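Local coordinates for matrix protein VP40 (Lake Victoria marburgvirus, PDB 5B0V) that builds the viral matrix and drives assembly and budding of virus particles, working with host proteins of the multivesicular body pathway, at residues K257-A267 with P285-F295; A116-T125 with F134-T142. One frame throughout, in Å; residues are numbered along the deposited sequence.

Interaction 1 of 2, residues K257-A267 with P285-F295; sequences KTSLFRISLPA and PVVYFQAPENF
R262 and Y288 face each other as a non-hydrogen-bonded pair where strands 260-264 and 286-290 run antiparallel in a three-stranded sheet of the VP40 C-terminal domain. With CG held between the backbone N and the carbonyl carbon (chi1 66°), the arginine chain runs beside the tyrosine, pointing the same way. Its CB lies over one ring face, 3.8 Å from the centroid of the Y288 ring, a CH-pi contact; R262 CG passes Y288 CE2, and R262 CD lies 3.6 Å from Y288 OH. At the tip R262 NH1 donates to Y288 OH over 3.1 Å, the guanidinium standing nearly upright (83°) to the ring, while NH2 forms a salt bridge with E252 and Y288 OH also bonds to D191.

The other sheet face carries F261, I263, V287 and F289. CB of F261 sits over the F289 ring, 3.7 Å from its centroid; the pair also exchanges two backbone bonds. Q290, bonded to F75 O, ties the sheet to the N-terminal domain. From the P292-F295 type I turn, E293 OE1 takes the backbone N-H of S259 at 2.7 Å, on the anti side of the carboxylate, tilted out of its plane, and also forms a salt bridge with K253 NZ.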
loop_
_atom_site.group_PDB
_atom_site.type_symbol
_atom_site.label_atom_id
_atom_site.label_comp_id
_atom_site.label_asym_id
_atom_site.label_seq_id
_atom_site.Cartn_x
_atom_site.Cartn_y
_atom_site.Cartn_z
ATOM N N LYS A 257 -4.032 9.555 -17.868
ATOM C CA LYS A 257 -3.075 8.674 -17.272
ATOM C C LYS A 257 -1.827 9.539 -17.129
ATOM O O LYS A 257 -1.546 10.370 -18.009
ATOM C CB LYS A 257 -2.775 7.484 -18.174
ATOM C CG LYS A 257 -3.956 6.660 -18.636
ATOM C CD LYS A 257 -4.276 5.581 -17.633
ATOM C CE LYS A 257 -5.573 4.828 -17.935
ATOM N NZ LYS A 257 -5.898 3.858 -16.826
ATOM N N THR A 258 -1.062 9.334 -16.061
ATOM C CA THR A 258 0.201 10.029 -15.898
ATOM C C THR A 258 1.383 9.230 -16.406
ATOM O O THR A 258 1.379 8.009 -16.390
ATOM C CB THR A 258 0.461 10.351 -14.433
ATOM O OG1 THR A 258 0.150 9.211 -13.634
ATOM C CG2 THR A 258 -0.404 11.542 -13.990
ATOM N N SER A 259 2.378 9.939 -16.904
ATOM C CA SER A 259 3.663 9.352 -17.253
ATOM C C SER A 259 3.580 8.150 -18.222
ATOM O O SER A 259 4.350 7.195 -18.110
ATOM C CB SER A 259 4.380 8.946 -15.962
ATOM O OG SER A 259 4.465 10.028 -15.058
ATOM N N LEU A 260 2.664 8.202 -19.180
ATOM C CA LEU A 260 2.376 7.032 -19.993
ATOM C C LEU A 260 2.134 7.374 -21.451
ATOM O O LEU A 260 1.282 8.179 -21.795
ATOM C CB LEU A 260 1.166 6.315 -19.424
ATOM C CG LEU A 260 0.905 4.884 -19.917
ATOM C CD1 LEU A 260 1.901 3.928 -19.292
ATOM C CD2 LEU A 260 -0.514 4.424 -19.601
ATOM N N PHE A 261 2.892 6.714 -22.306
ATOM C CA PHE A 261 2.851 6.935 -23.738
ATOM C C PHE A 261 2.649 5.639 -24.464
ATOM O O PHE A 261 2.957 4.552 -23.935
ATOM C CB PHE A 261 4.141 7.584 -24.165
ATOM C CG PHE A 261 4.394 8.862 -23.437
ATOM C CD1 PHE A 261 4.823 8.862 -22.113
ATOM C CD2 PHE A 261 4.128 10.070 -24.049
ATOM C CE1 PHE A 261 5.022 10.063 -21.445
ATOM C CE2 PHE A 261 4.325 11.257 -23.388
ATOM C CZ PHE A 261 4.767 11.255 -22.093
ATOM N N ARG A 262 2.131 5.760 -25.679
ATOM C CA ARG A 262 1.876 4.590 -26.509
ATOM C C ARG A 262 2.251 4.803 -27.988
ATOM O O ARG A 262 2.332 5.933 -28.458
ATOM C CB ARG A 262 0.418 4.193 -26.344
ATOM C CG ARG A 262 -0.568 5.184 -26.857
ATOM C CD ARG A 262 -1.924 4.515 -26.892
ATOM N NE ARG A 262 -2.947 5.554 -27.010
ATOM C CZ ARG A 262 -4.024 5.716 -26.251
ATOM N NH1 ARG A 262 -4.320 4.882 -25.269
ATOM N NH2 ARG A 262 -4.837 6.720 -26.510
ATOM N N ILE A 263 2.493 3.704 -28.700
ATOM C CA ILE A 263 2.761 3.745 -30.144
ATOM C C ILE A 263 1.907 2.709 -30.847
ATOM O O ILE A 263 2.029 1.499 -30.608
ATOM C CB ILE A 263 4.224 3.439 -30.492
ATOM C CG1 ILE A 263 5.161 4.389 -29.785
ATOM C CG2 ILE A 263 4.469 3.561 -31.993
ATOM C CD1 ILE A 263 6.601 3.929 -29.798
ATOM N N SER A 264 1.046 3.172 -31.736
ATOM C CA SER A 264 0.311 2.238 -32.544
ATOM C C SER A 264 1.224 1.839 -33.732
ATOM O O SER A 264 1.952 2.680 -34.313
ATOM C CB SER A 264 -1.028 2.812 -32.950
ATOM O OG SER A 264 -0.860 3.546 -34.121
ATOM N N LEU A 265 1.233 0.536 -34.020
ATOM C CA LEU A 265 2.146 -0.067 -34.981
ATOM C C LEU A 265 1.356 -0.543 -36.172
ATOM O O LEU A 265 0.239 -0.997 -36.014
ATOM C CB LEU A 265 2.880 -1.244 -34.342
ATOM C CG LEU A 265 3.765 -0.916 -33.136
ATOM C CD1 LEU A 265 4.208 -2.154 -32.386
ATOM C CD2 LEU A 265 4.988 -0.160 -33.566
ATOM N N PRO A 266 1.936 -0.454 -37.375
ATOM C CA PRO A 266 1.247 -0.956 -38.564
ATOM C C PRO A 266 0.949 -2.478 -38.493
ATOM O O PRO A 266 1.823 -3.263 -38.137
ATOM C CB PRO A 266 2.219 -0.618 -39.701
ATOM C CG PRO A 266 3.549 -0.451 -39.062
ATOM C CD PRO A 266 3.297 0.038 -37.680
ATOM N N ALA A 267 -0.291 -2.862 -38.782
ATOM C CA ALA A 267 -0.709 -4.249 -38.666
ATOM C C ALA A 267 -0.113 -5.079 -39.782
ATOM O O ALA A 267 0.156 -6.262 -39.600
ATOM C CB ALA A 267 -2.220 -4.368 -38.715
ATOM N N PRO A 285 -1.856 -3.816 -33.053
ATOM C CA PRO A 285 -0.714 -3.892 -32.181
ATOM C C PRO A 285 -0.337 -2.503 -31.641
ATOM O O PRO A 285 -0.228 -1.545 -32.404
ATOM C CB PRO A 285 0.352 -4.478 -33.097
ATOM C CG PRO A 285 -0.028 -4.039 -34.473
ATOM C CD PRO A 285 -1.465 -3.667 -34.470
ATOM N N VAL A 286 -0.201 -2.396 -30.320
ATOM C CA VAL A 286 0.140 -1.137 -29.684
ATOM C C VAL A 286 1.049 -1.374 -28.480
ATOM O O VAL A 286 0.755 -2.232 -27.672
ATOM C CB VAL A 286 -1.126 -0.416 -29.211
ATOM C CG1 VAL A 286 -0.766 0.912 -28.532
ATOM C CG2 VAL A 286 -2.096 -0.194 -30.368
ATOM N N VAL A 287 2.125 -0.593 -28.347
ATOM C CA VAL A 287 2.987 -0.679 -27.166
ATOM C C VAL A 287 2.926 0.533 -26.294
ATOM O O VAL A 287 2.996 1.639 -26.748
ATOM C CB VAL A 287 4.454 -0.861 -27.493
ATOM C CG1 VAL A 287 4.693 -2.266 -27.952
ATOM C CG2 VAL A 287 4.895 0.110 -28.553
ATOM N N TYR A 288 2.820 0.288 -25.008
ATOM C CA TYR A 288 2.801 1.340 -24.046
ATOM C C TYR A 288 4.164 1.420 -23.431
ATOM O O TYR A 288 4.865 0.437 -23.340
ATOM C CB TYR A 288 1.740 1.055 -22.979
ATOM C CG TYR A 288 0.356 1.275 -23.506
ATOM C CD1 TYR A 288 -0.283 0.301 -24.223
ATOM C CD2 TYR A 288 -0.288 2.460 -23.314
ATOM C CE1 TYR A 288 -1.548 0.488 -24.717
ATOM C CE2 TYR A 288 -1.553 2.665 -23.813
ATOM C CZ TYR A 288 -2.174 1.675 -24.524
ATOM O OH TYR A 288 -3.455 1.887 -24.989
ATOM N N PHE A 289 4.550 2.604 -23.020
ATOM C CA PHE A 289 5.798 2.751 -22.317
ATOM C C PHE A 289 5.680 3.945 -21.376
ATOM O O PHE A 289 4.748 4.746 -21.463
ATOM C CB PHE A 289 6.981 2.886 -23.316
ATOM C CG PHE A 289 7.004 4.181 -24.095
ATOM C CD1 PHE A 289 6.286 4.312 -25.276
ATOM C CD2 PHE A 289 7.757 5.244 -23.665
ATOM C CE1 PHE A 289 6.310 5.489 -26.006
ATOM C CE2 PHE A 289 7.786 6.417 -24.381
ATOM C CZ PHE A 289 7.064 6.544 -25.546
ATOM N N GLN A 290 6.624 4.040 -20.465
ATOM C CA GLN A 290 6.579 5.059 -19.449
ATOM C C GLN A 290 7.624 6.111 -19.707
ATOM O O GLN A 290 8.773 5.786 -20.026
ATOM C CB GLN A 290 6.894 4.458 -18.096
ATOM C CG GLN A 290 6.063 3.271 -17.698
ATOM C CD GLN A 290 6.241 3.027 -16.234
ATOM O OE1 GLN A 290 7.207 2.381 -15.823
ATOM N NE2 GLN A 290 5.351 3.620 -15.416
ATOM N N ALA A 291 7.212 7.366 -19.552
ATOM C CA ALA A 291 8.124 8.495 -19.523
ATOM C C ALA A 291 7.563 9.504 -18.545
ATOM O O ALA A 291 6.381 9.452 -18.245
ATOM C CB ALA A 291 8.245 9.113 -20.883
ATOM N N PRO A 292 8.403 10.430 -18.052
ATOM C CA PRO A 292 7.923 11.437 -17.139
ATOM C C PRO A 292 6.765 12.217 -17.689
ATOM O O PRO A 292 6.726 12.507 -18.854
ATOM C CB PRO A 292 9.142 12.320 -16.956
ATOM C CG PRO A 292 10.271 11.353 -16.975
ATOM C CD PRO A 292 9.881 10.409 -18.085
ATOM N N GLU A 293 5.810 12.514 -16.824
ATOM C CA GLU A 293 4.603 13.240 -17.186
ATOM C C GLU A 293 4.936 14.541 -17.924
ATOM O O GLU A 293 4.350 14.850 -18.949
ATOM C CB GLU A 293 3.773 13.488 -15.918
ATOM C CG GLU A 293 2.504 14.297 -16.091
ATOM C CD GLU A 293 1.438 13.584 -16.897
ATOM O OE1 GLU A 293 1.678 12.467 -17.363
ATOM O OE2 GLU A 293 0.351 14.162 -17.083
ATOM N N ASN A 294 5.920 15.275 -17.424
ATOM C CA ASN A 294 6.354 16.523 -18.080
ATOM C C ASN A 294 7.298 16.320 -19.254
ATOM O O ASN A 294 7.884 17.279 -19.712
ATOM C CB ASN A 294 7.042 17.472 -17.088
ATOM C CG ASN A 294 8.312 16.870 -16.476
ATOM O OD1 ASN A 294 8.555 15.648 -16.553
ATOM N ND2 ASN A 294 9.106 17.715 -15.828
ATOM N N PHE A 295 7.497 15.106 -19.733
ATOM C CA PHE A 295 8.394 14.913 -20.874
ATOM C C PHE A 295 7.711 15.452 -22.140
ATOM O O PHE A 295 6.525 15.170 -22.330
ATOM C CB PHE A 295 8.693 13.434 -21.036
ATOM C CG PHE A 295 9.843 13.134 -21.932
ATOM C CD1 PHE A 295 11.117 13.058 -21.435
ATOM C CD2 PHE A 295 9.639 12.908 -23.275
ATOM C CE1 PHE A 295 12.180 12.758 -22.268
ATOM C CE2 PHE A 295 10.690 12.607 -24.128
ATOM C CZ PHE A 295 11.970 12.527 -23.624
#

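Interaction 2 of 2, residues A116-T125 with F134-T142; sequences ALLTGSYTIT and FVRVNRLGT
T123 O receives the backbone N-H of N138 at 2.7 Å, and the CA-H of V137 approaches the same oxygen. This pairing lies within the beta hairpin of strands 122-128 and 133-139, in the N-terminal domain through which VP40 dimerises. T123 and N138 bond in both directions, as do T125 and R136 further along, and L140 N to S121 O carries the pairing past the end of the strands.

On the face bearing T123, T125, R136 and N138, the asparagine side chain reaches diagonally rather than to its direct partner. N138 ND2 donates to T125 OG1 over 3.1 Å, with the hydroxyl oxygen lying in the amide plane. R136 instead turns its tip away, to N156 and the F127 ring.

The opposite face is led by Y122 and R139. Starting with CG anti to the backbone N (chi1 -166°), R139 runs obliquely past the tyrosine: its CG lies 3.3 Å from Y122 CE2, and its CD 3.4 Å from Y122 OH. Beyond the ring the guanidinium reaches the C-terminal end of helix 110-119, where G120 CA lies at its edge and A116 O stands over one of its faces, 3.3 Å from R139 CZ; the angles are too poor for hydrogen bonds. Further along the same face, I124 CD1 meets V135 CG2 at 3.5 Å.

A116 and T119 pack on L63 of the second subunit and L118 on its L118, so the helical end of the contact forms part of the dimer interface. Y122 makes a hydrogen-bonded link to that helix: Y122 OH donates 2.7 Å to L117 O, in the carbonyl plane and on a lone pair, an oxygen that also accepts from G120 N.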
loop_
_atom_site.group_PDB
_atom_site.type_symbol
_atom_site.label_atom_id
_atom_site.label_comp_id
_atom_site.label_asym_id
_atom_site.label_seq_id
_atom_site.Cartn_x
_atom_site.Cartn_y
_atom_site.Cartn_z
ATOM N N ALA A 116 4.695 -3.876 -0.617
ATOM C CA ALA A 116 6.122 -3.654 -0.515
ATOM C C ALA A 116 6.474 -2.216 -0.924
ATOM O O ALA A 116 7.356 -1.581 -0.350
ATOM C CB ALA A 116 6.857 -4.654 -1.373
ATOM N N LEU A 117 5.780 -1.705 -1.926
ATOM C CA LEU A 117 6.100 -0.392 -2.461
ATOM C C LEU A 117 5.636 0.669 -1.484
ATOM O O LEU A 117 6.400 1.542 -1.108
ATOM C CB LEU A 117 5.470 -0.204 -3.853
ATOM C CG LEU A 117 6.249 -0.827 -5.032
ATOM C CD1 LEU A 117 5.435 -0.777 -6.311
ATOM C CD2 LEU A 117 7.595 -0.144 -5.240
ATOM N N LEU A 118 4.397 0.557 -1.027
ATOM C CA LEU A 118 3.828 1.561 -0.135
ATOM C C LEU A 118 4.346 1.463 1.306
ATOM O O LEU A 118 4.188 2.407 2.067
ATOM C CB LEU A 118 2.310 1.462 -0.149
ATOM C CG LEU A 118 1.649 1.786 -1.482
ATOM C CD1 LEU A 118 0.189 1.380 -1.463
ATOM C CD2 LEU A 118 1.788 3.265 -1.795
ATOM N N THR A 119 4.963 0.348 1.697
ATOM C CA THR A 119 5.568 0.305 3.025
ATOM C C THR A 119 7.010 0.816 3.038
ATOM O O THR A 119 7.555 1.060 4.104
ATOM C CB THR A 119 5.477 -1.091 3.682
ATOM O OG1 THR A 119 5.964 -2.107 2.795
ATOM C CG2 THR A 119 4.031 -1.387 4.074
ATOM N N GLY A 120 7.613 1.015 1.864
ATOM C CA GLY A 120 9.006 1.423 1.798
ATOM C C GLY A 120 9.250 2.873 2.198
ATOM O O GLY A 120 8.429 3.754 1.920
ATOM N N SER A 121 10.382 3.105 2.860
ATOM C CA SER A 121 10.901 4.437 3.104
ATOM C C SER A 121 11.913 4.762 2.021
ATOM O O SER A 121 12.880 4.009 1.829
ATOM C CB SER A 121 11.598 4.498 4.455
ATOM O OG SER A 121 10.683 4.853 5.481
ATOM N N TYR A 122 11.732 5.896 1.343
ATOM C CA TYR A 122 12.616 6.289 0.264
ATOM C C TYR A 122 13.501 7.522 0.512
ATOM O O TYR A 122 13.147 8.435 1.245
ATOM C CB TYR A 122 11.796 6.480 -1.003
ATOM C CG TYR A 122 10.996 5.264 -1.368
ATOM C CD1 TYR A 122 9.775 5.016 -0.765
ATOM C CD2 TYR A 122 11.466 4.345 -2.301
ATOM C CE1 TYR A 122 9.026 3.900 -1.091
ATOM C CE2 TYR A 122 10.718 3.226 -2.630
ATOM C CZ TYR A 122 9.497 3.006 -2.013
ATOM O OH TYR A 122 8.739 1.903 -2.323
ATOM N N THR A 123 14.658 7.508 -0.148
ATOM C CA THR A 123 15.670 8.545 -0.090
ATOM C C THR A 123 16.126 8.860 -1.491
ATOM O O THR A 123 16.026 8.030 -2.377
ATOM C CB THR A 123 16.844 7.998 0.744
ATOM O OG1 THR A 123 16.501 8.177 2.109
ATOM C CG2 THR A 123 18.159 8.687 0.527
ATOM N N ILE A 124 16.620 10.073 -1.691
ATOM C CA ILE A 124 17.220 10.448 -2.974
ATOM C C ILE A 124 18.702 10.777 -2.779
ATOM O O ILE A 124 19.068 11.432 -1.807
ATOM C CB ILE A 124 16.447 11.614 -3.631
ATOM C CG1 ILE A 124 16.622 11.576 -5.134
ATOM C CG2 ILE A 124 16.890 12.954 -3.096
ATOM C CD1 ILE A 124 15.703 12.541 -5.856
ATOM N N THR A 125 19.541 10.292 -3.680
ATOM C CA THR A 125 20.970 10.572 -3.656
ATOM C C THR A 125 21.411 10.906 -5.067
ATOM O O THR A 125 20.641 10.785 -6.011
ATOM C CB THR A 125 21.786 9.371 -3.151
ATOM O OG1 THR A 125 21.326 8.185 -3.799
ATOM C CG2 THR A 125 21.639 9.215 -1.653
ATOM N N PHE A 134 23.525 11.397 -12.500
ATOM C CA PHE A 134 22.379 10.572 -12.158
ATOM C C PHE A 134 21.804 10.917 -10.801
ATOM O O PHE A 134 22.413 11.610 -9.977
ATOM C CB PHE A 134 22.785 9.106 -12.151
ATOM C CG PHE A 134 22.966 8.547 -13.505
ATOM C CD1 PHE A 134 21.897 7.991 -14.182
ATOM C CD2 PHE A 134 24.196 8.608 -14.131
ATOM C CE1 PHE A 134 22.066 7.475 -15.460
ATOM C CE2 PHE A 134 24.369 8.100 -15.411
ATOM C CZ PHE A 134 23.304 7.538 -16.081
ATOM N N VAL A 135 20.615 10.393 -10.570
ATOM C CA VAL A 135 19.904 10.588 -9.311
ATOM C C VAL A 135 19.324 9.228 -8.921
ATOM O O VAL A 135 18.631 8.607 -9.723
ATOM C CB VAL A 135 18.826 11.674 -9.497
ATOM C CG1 VAL A 135 17.671 11.117 -10.286
ATOM C CG2 VAL A 135 18.292 12.209 -8.190
ATOM N N ARG A 136 19.639 8.749 -7.725
ATOM C CA ARG A 136 19.177 7.435 -7.275
ATOM C C ARG A 136 18.153 7.550 -6.175
ATOM O O ARG A 136 18.444 8.086 -5.098
ATOM C CB ARG A 136 20.345 6.617 -6.745
ATOM C CG ARG A 136 20.045 5.133 -6.633
ATOM C CD ARG A 136 21.055 4.421 -5.748
ATOM N NE ARG A 136 22.419 4.525 -6.257
ATOM C CZ ARG A 136 22.889 3.900 -7.343
ATOM N NH1 ARG A 136 22.117 3.098 -8.081
ATOM N NH2 ARG A 136 24.160 4.091 -7.704
ATOM N N VAL A 137 16.953 7.054 -6.421
ATOM C CA VAL A 137 16.006 6.959 -5.331
ATOM C C VAL A 137 16.099 5.567 -4.719
ATOM O O VAL A 137 16.041 4.564 -5.416
ATOM C CB VAL A 137 14.579 7.358 -5.714
ATOM C CG1 VAL A 137 14.207 6.819 -7.066
ATOM C CG2 VAL A 137 13.588 6.885 -4.660
ATOM N N ASN A 138 16.288 5.551 -3.400
ATOM C CA ASN A 138 16.581 4.357 -2.637
ATOM C C ASN A 138 15.418 3.936 -1.770
ATOM O O ASN A 138 14.819 4.756 -1.106
ATOM C CB ASN A 138 17.756 4.624 -1.718
ATOM C CG ASN A 138 19.000 5.023 -2.472
ATOM O OD1 ASN A 138 19.709 4.172 -2.999
ATOM N ND2 ASN A 138 19.284 6.324 -2.506
ATOM N N ARG A 139 15.118 2.645 -1.772
ATOM C CA ARG A 139 14.117 2.101 -0.884
ATOM C C ARG A 139 14.867 1.379 0.213
ATOM O O ARG A 139 15.587 0.427 -0.057
ATOM C CB ARG A 139 13.186 1.132 -1.608
ATOM C CG ARG A 139 11.949 0.821 -0.806
ATOM C CD ARG A 139 11.135 -0.355 -1.302
ATOM N NE ARG A 139 10.678 -1.016 -0.088
ATOM C CZ ARG A 139 10.573 -2.305 0.122
ATOM N NH1 ARG A 139 10.892 -3.177 -0.809
ATOM N NH2 ARG A 139 10.153 -2.719 1.304
ATOM N N LEU A 140 14.674 1.820 1.452
ATOM C CA LEU A 140 15.504 1.346 2.560
ATOM C C LEU A 140 15.183 -0.097 2.953
ATOM O O LEU A 140 14.062 -0.588 2.796
ATOM C CB LEU A 140 15.415 2.305 3.758
ATOM C CG LEU A 140 15.874 3.728 3.358
ATOM C CD1 LEU A 140 15.572 4.756 4.436
ATOM C CD2 LEU A 140 17.350 3.774 2.981
ATOM N N GLY A 141 16.214 -0.793 3.399
ATOM C CA GLY A 141 16.079 -2.163 3.831
ATOM C C GLY A 141 16.255 -3.171 2.720
ATOM O O GLY A 141 16.721 -2.868 1.620
ATOM N N THR A 142 15.839 -4.382 3.043
ATOM C CA THR A 142 16.048 -5.542 2.211
ATOM C C THR A 142 15.156 -5.516 0.962
ATOM O O THR A 142 13.985 -5.207 1.048
ATOM C CB THR A 142 15.841 -6.813 3.058
ATOM O OG1 THR A 142 16.443 -7.933 2.395
ATOM C CG2 THR A 142 14.351 -7.084 3.333
#

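Interaction 2 closes before interaction 1 opens along the chain, and the two lie on opposite sides of its centre: their own centres are 26 Å apart and their nearest atoms about 10 Å. Each joins neighbouring strands of a separate three-stranded antiparallel sheet. Interaction 2 pairs a hairpin with a short connection; a 17-residue connection, partly unmodelled and without helix or strand in its modelled part, separates the segments of interaction 1. The four-stranded mixed sheet touches both, through strand 176-187 at interaction 2 and strands 72-83 and 91-104 at interaction 1. Only interaction 2, in the N-terminal domain, touches the second subunit, consistent with separate roles for the two domains in dimerisation and membrane-associated matrix assembly.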